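Local coordinates for protein sulfotransferase (Alicyclobacillus acidocaldarius subsp. acidocaldarius, PDB 3RNL) that probably transfers sulfuryl groups to acceptor molecules and binds magnesium ions, at residues P9-V14 and K111-L116; F44-D49 and L94-T99. One frame throughout, in Å; residues are numbered along the deposited sequence.

Interaction 1. Residues P9-V14 and K111-L116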
# COMPACT_ATOMS: atom_id res chain seq x y z
N PRO A 9 10.64 2.11 -14.21
CA PRO A 9 9.67 1.16 -13.63
C PRO A 9 8.53 0.86 -14.59
O PRO A 9 8.09 1.72 -15.36
CB PRO A 9 9.15 1.90 -12.40
CG PRO A 9 9.29 3.37 -12.77
CD PRO A 9 10.56 3.44 -13.59
N ASN A 10 8.19 -0.41 -14.71
CA ASN A 10 6.94 -0.82 -15.33
C ASN A 10 5.82 -1.38 -14.44
O ASN A 10 4.81 -1.86 -14.96
CB ASN A 10 7.18 -1.65 -16.58
CG ASN A 10 7.98 -2.88 -16.28
OD1 ASN A 10 8.01 -3.35 -15.15
ND2 ASN A 10 8.65 -3.42 -17.29
N PHE A 11 6.06 -1.45 -13.13
CA PHE A 11 4.99 -1.80 -12.21
C PHE A 11 5.19 -1.09 -10.88
O PHE A 11 6.30 -0.63 -10.58
CB PHE A 11 4.82 -3.33 -12.05
CG PHE A 11 5.86 -4.00 -11.17
CD1 PHE A 11 5.60 -4.25 -9.82
CD2 PHE A 11 7.07 -4.45 -11.71
CE1 PHE A 11 6.55 -4.89 -9.00
CE2 PHE A 11 8.02 -5.10 -10.91
CZ PHE A 11 7.76 -5.32 -9.55
N PHE A 12 4.11 -0.94 -10.12
CA PHE A 12 4.19 -0.27 -8.83
C PHE A 12 3.41 -1.06 -7.83
O PHE A 12 2.33 -1.57 -8.13
CB PHE A 12 3.60 1.14 -8.93
CG PHE A 12 4.32 2.01 -9.93
CD1 PHE A 12 5.45 2.72 -9.56
CD2 PHE A 12 3.86 2.13 -11.23
CE1 PHE A 12 6.12 3.50 -10.47
CE2 PHE A 12 4.52 2.94 -12.15
CZ PHE A 12 5.66 3.62 -11.77
N ILE A 13 3.95 -1.15 -6.62
CA ILE A 13 3.22 -1.73 -5.49
C ILE A 13 2.73 -0.53 -4.70
O ILE A 13 3.53 0.24 -4.17
CB ILE A 13 4.14 -2.61 -4.64
CG1 ILE A 13 4.60 -3.82 -5.47
CG2 ILE A 13 3.41 -3.08 -3.37
CD1 ILE A 13 5.73 -4.64 -4.81
N VAL A 14 1.42 -0.30 -4.72
CA VAL A 14 0.91 1.00 -4.26
C VAL A 14 0.34 1.07 -2.85
O VAL A 14 -0.08 2.14 -2.41
CB VAL A 14 -0.10 1.57 -5.26
CG1 VAL A 14 0.55 1.70 -6.64
CG2 VAL A 14 -1.35 0.67 -5.34
N LYS A 111 1.86 -1.74 -14.67
CA LYS A 111 0.96 -2.62 -13.93
C LYS A 111 0.97 -2.25 -12.46
O LYS A 111 1.96 -1.75 -11.94
CB LYS A 111 1.37 -4.08 -14.11
CG LYS A 111 1.20 -4.56 -15.55
CD LYS A 111 1.81 -5.95 -15.75
CE LYS A 111 1.83 -6.28 -17.26
NZ LYS A 111 2.50 -7.57 -17.60
N ILE A 112 -0.16 -2.47 -11.80
CA ILE A 112 -0.36 -1.99 -10.44
C ILE A 112 -0.68 -3.18 -9.54
O ILE A 112 -1.60 -3.94 -9.86
CB ILE A 112 -1.57 -1.05 -10.39
CG1 ILE A 112 -1.43 0.09 -11.42
CG2 ILE A 112 -1.78 -0.52 -8.95
CD1 ILE A 112 -0.28 1.05 -11.14
N LEU A 113 0.07 -3.33 -8.45
CA LEU A 113 -0.24 -4.32 -7.42
C LEU A 113 -0.77 -3.64 -6.18
O LEU A 113 -0.15 -2.71 -5.66
CB LEU A 113 1.02 -5.11 -7.02
CG LEU A 113 1.48 -6.11 -8.09
CD1 LEU A 113 2.88 -6.66 -7.76
CD2 LEU A 113 0.47 -7.26 -8.19
N ILE A 114 -1.92 -4.11 -5.69
CA ILE A 114 -2.54 -3.54 -4.49
C ILE A 114 -2.77 -4.69 -3.54
O ILE A 114 -3.28 -5.73 -3.97
CB ILE A 114 -3.93 -2.97 -4.84
CG1 ILE A 114 -3.80 -1.81 -5.83
CG2 ILE A 114 -4.68 -2.52 -3.56
CD1 ILE A 114 -5.14 -1.32 -6.40
N MSE A 115 -2.38 -4.54 -2.27
CA MSE A 115 -2.70 -5.58 -1.28
C MSE A 115 -3.59 -4.97 -0.21
O MSE A 115 -3.29 -3.90 0.32
CB MSE A 115 -1.45 -6.20 -0.65
CG MSE A 115 -1.79 -7.31 0.36
SE MSE A 115 -0.38 -8.64 0.57
CE MSE A 115 1.12 -7.56 0.03
N LEU A 116 -4.70 -5.64 0.10
CA LEU A 116 -5.66 -5.11 1.06
C LEU A 116 -5.84 -6.08 2.21
O LEU A 116 -5.82 -7.28 2.03
CB LEU A 116 -7.02 -4.89 0.39
CG LEU A 116 -7.02 -4.01 -0.86
CD1 LEU A 116 -8.43 -3.97 -1.49
CD2 LEU A 116 -6.55 -2.59 -0.54
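The Phe11 ring meets Leu113 obliquely, its CD1 4.2 Å from CD1 of Leu113, while OD1 of Asn10 lies in the ring plane at an edge. Phe12 turns its ring to the other side of the sheet: CD2 comes within 4.3 Å of Ile112 CD1, obliquely to the ring, and Phe45 meets the same ring at a steep angle between planes. With chi1 of 77° CG of Phe11 stands between the backbone N and the carbonyl carbon, and beyond CB the side chain leads away from strand 111-116, leaving CD1 to meet Leu113. On the Phe11 face the Leu113 side chain also crosses that of Ile13, CD1 of Leu113 lying 4.0 Å from CG1 of Ile13, so one methyl serves both neighbours. Val14 packs against both isoleucines through CG2. Its CG2 lies 3.5 Å from CG1 of Ile114 and 3.8 Å from CG2 of Ile112, the latter side chain being crossed at about a right angle.

These side chains hang on a parallel ladder. Lys111 N donates to Asn10 O, Phe12 N to Lys111 O, Leu113 N to Phe12 O at 2.9 Å and almost straight (177°), and Val14 N to Leu113 O.

The pair illustrates how a P-loop fold builds its centre. Strand 11-13 has 85-89 on one flank, where the Asn10 amide bonds to the backbone of Val86 and Arg84, and 111-116 on the other, in the order 2-3-1-4-5. Helices 21-29 and 195-206 pack on the face of Phe11, Ile13 and Leu113, and the extended Lys111 reaches the carbonyl of Phe205. Opposite them, helix 167-178 covers Val14 and Ile112 through Tyr174, completing the alpha-beta-alpha sandwich.

Interaction 2. Residues F44-D49 and L94-T99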
# COMPACT_ATOMS: atom_id res chain seq x y z
N PHE A 44 7.24 9.39 -4.92
CA PHE A 44 7.43 10.40 -5.97
C PHE A 44 6.11 10.82 -6.64
O PHE A 44 5.85 12.02 -6.86
CB PHE A 44 8.43 9.88 -7.01
CG PHE A 44 8.61 10.79 -8.19
CD1 PHE A 44 9.33 11.98 -8.06
CD2 PHE A 44 8.07 10.47 -9.42
CE1 PHE A 44 9.49 12.83 -9.14
CE2 PHE A 44 8.24 11.30 -10.51
CZ PHE A 44 8.96 12.49 -10.37
N PHE A 45 5.27 9.85 -6.99
CA PHE A 45 4.03 10.16 -7.71
C PHE A 45 2.93 10.75 -6.83
O PHE A 45 1.88 11.14 -7.34
CB PHE A 45 3.54 8.92 -8.49
CG PHE A 45 4.45 8.57 -9.64
CD1 PHE A 45 4.46 9.36 -10.77
CD2 PHE A 45 5.31 7.49 -9.56
CE1 PHE A 45 5.30 9.06 -11.85
CE2 PHE A 45 6.17 7.20 -10.61
CZ PHE A 45 6.16 7.99 -11.76
N SER A 46 3.13 10.73 -5.51
CA SER A 46 2.20 11.35 -4.57
C SER A 46 2.53 12.76 -4.09
O SER A 46 1.69 13.42 -3.48
CB SER A 46 2.03 10.43 -3.35
OG SER A 46 1.38 9.24 -3.76
N ILE A 47 3.74 13.24 -4.37
CA ILE A 47 4.22 14.48 -3.73
C ILE A 47 3.25 15.66 -3.88
O ILE A 47 3.00 16.40 -2.92
CB ILE A 47 5.62 14.89 -4.22
CG1 ILE A 47 6.63 13.76 -4.02
CG2 ILE A 47 6.09 16.18 -3.53
CD1 ILE A 47 6.78 13.27 -2.60
N PRO A 48 2.70 15.87 -5.09
CA PRO A 48 1.82 17.04 -5.20
C PRO A 48 0.56 17.00 -4.33
O PRO A 48 -0.07 18.05 -4.15
CB PRO A 48 1.45 17.06 -6.70
CG PRO A 48 2.62 16.33 -7.36
CD PRO A 48 2.94 15.23 -6.39
N ASP A 49 0.19 15.83 -3.82
CA ASP A 49 -0.97 15.71 -2.93
C ASP A 49 -0.60 15.92 -1.46
O ASP A 49 -1.48 15.97 -0.60
CB ASP A 49 -1.61 14.32 -3.07
CG ASP A 49 -2.29 14.12 -4.41
OD1 ASP A 49 -2.85 15.10 -4.97
OD2 ASP A 49 -2.26 12.98 -4.92
N LEU A 94 -1.68 4.39 -2.95
CA LEU A 94 -3.10 4.04 -3.09
C LEU A 94 -3.98 5.15 -2.51
O LEU A 94 -5.05 5.50 -3.03
CB LEU A 94 -3.35 2.72 -2.36
CG LEU A 94 -4.81 2.24 -2.41
CD1 LEU A 94 -5.27 1.97 -3.87
CD2 LEU A 94 -5.00 0.98 -1.55
N PHE A 95 -3.49 5.75 -1.43
CA PHE A 95 -4.28 6.70 -0.65
C PHE A 95 -4.37 8.09 -1.29
O PHE A 95 -5.44 8.71 -1.29
CB PHE A 95 -3.68 6.82 0.76
CG PHE A 95 -4.34 7.89 1.61
CD1 PHE A 95 -5.59 7.68 2.16
CD2 PHE A 95 -3.69 9.09 1.86
CE1 PHE A 95 -6.20 8.66 2.95
CE2 PHE A 95 -4.30 10.08 2.64
CZ PHE A 95 -5.55 9.86 3.18
N TYR A 96 -3.27 8.60 -1.82
CA TYR A 96 -3.27 9.98 -2.35
C TYR A 96 -3.94 10.00 -3.72
O TYR A 96 -3.54 9.26 -4.62
CB TYR A 96 -1.84 10.53 -2.40
CG TYR A 96 -1.36 10.95 -1.02
CD1 TYR A 96 -1.96 12.02 -0.36
CD2 TYR A 96 -0.36 10.25 -0.36
CE1 TYR A 96 -1.55 12.40 0.92
CE2 TYR A 96 0.07 10.63 0.91
CZ TYR A 96 -0.53 11.70 1.54
OH TYR A 96 -0.13 12.08 2.81
N PRO A 97 -4.99 10.82 -3.86
CA PRO A 97 -5.97 10.64 -4.94
C PRO A 97 -5.49 11.01 -6.34
O PRO A 97 -6.12 10.59 -7.30
CB PRO A 97 -7.14 11.53 -4.51
CG PRO A 97 -6.48 12.61 -3.72
CD PRO A 97 -5.36 11.92 -2.96
N GLY A 98 -4.41 11.78 -6.46
CA GLY A 98 -3.92 12.16 -7.77
C GLY A 98 -2.82 11.26 -8.30
O GLY A 98 -2.35 11.43 -9.43
N THR A 99 -2.44 10.27 -7.49
CA THR A 99 -1.27 9.45 -7.79
C THR A 99 -1.42 8.63 -9.06
O THR A 99 -0.53 8.63 -9.92
CB THR A 99 -0.94 8.51 -6.60
OG1 THR A 99 -0.85 9.30 -5.39
CG2 THR A 99 0.38 7.79 -6.83
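Ser46 and Thr99 meet through their hydroxyls, with Ser46 OG donating to Thr99 OG1 at 2.8 Å. Both oxygens stand anti to their own carbonyl carbons (chi1 -67° for Ser46, -52° for Thr99), and in Thr99 the same torsion leaves CG2 anti to the backbone N, against CB of Phe45 at 3.7 Å. Thr99 OG1 in turn donates to Tyr96 O, again at 2.8 Å, coming from above the carbonyl plane. Thr99 N approaches that oxygen from the same face and closes a type I turn from Tyr96 to Thr99.

Asp49, at the end of a short 3-10 segment, reaches into this turn. Its OD2 accepts Gly98 N at 2.9 Å on the syn side of the carboxylate, 29° out of the plane. A beta carbon on Gly98 would point toward Asp49 and fit tightly against its OD2. CB of Asp49 and CB of Ser46 approach the Tyr96 ring from the same side, 3.6 Å from CD1 and 3.8 Å from CD2 respectively, while Phe95 CD2 sits over the centre of the opposite face.

An alanine in place of Thr99 would probably leave Ser46 OG without its acceptor, take one of two donors from the Tyr96 carbonyl, and open a gap beside CB of Phe45.

Helix 99-106 begins at this turn, and its Arg102 pairs with OD1 of Asp49 and also bonds to the carbonyl of Phe45. The chemistry thus divides the work: a directed hydroxyl chain from Ser46 to Tyr96 O fixes the rotation of Thr99, while one carboxylate shares its charge between a backbone N-H and a guanidinium, which is likely to keep it ionised.

Overall arrangement
From the N terminus the chain runs through 9-14, the first half of interaction 1, and on through helix 21-29 to the loop carrying 44-49. Segment 94-99 follows strand 85-89 and returns to that loop, closing interaction 2. Only later does 111-116 pair with 9-14, so interaction 2 is nested inside the larger loop closed by interaction 1. The two centres lie 14 Å apart, yet they touch: Leu94 N probably bonds to the Val14 carbonyl, and Leu94 CD2 packs against Leu116 and Ile114. One contact joins neighbouring strands at the middle of the sheet; the other ties two connecting loops together at the start of helix 99-106.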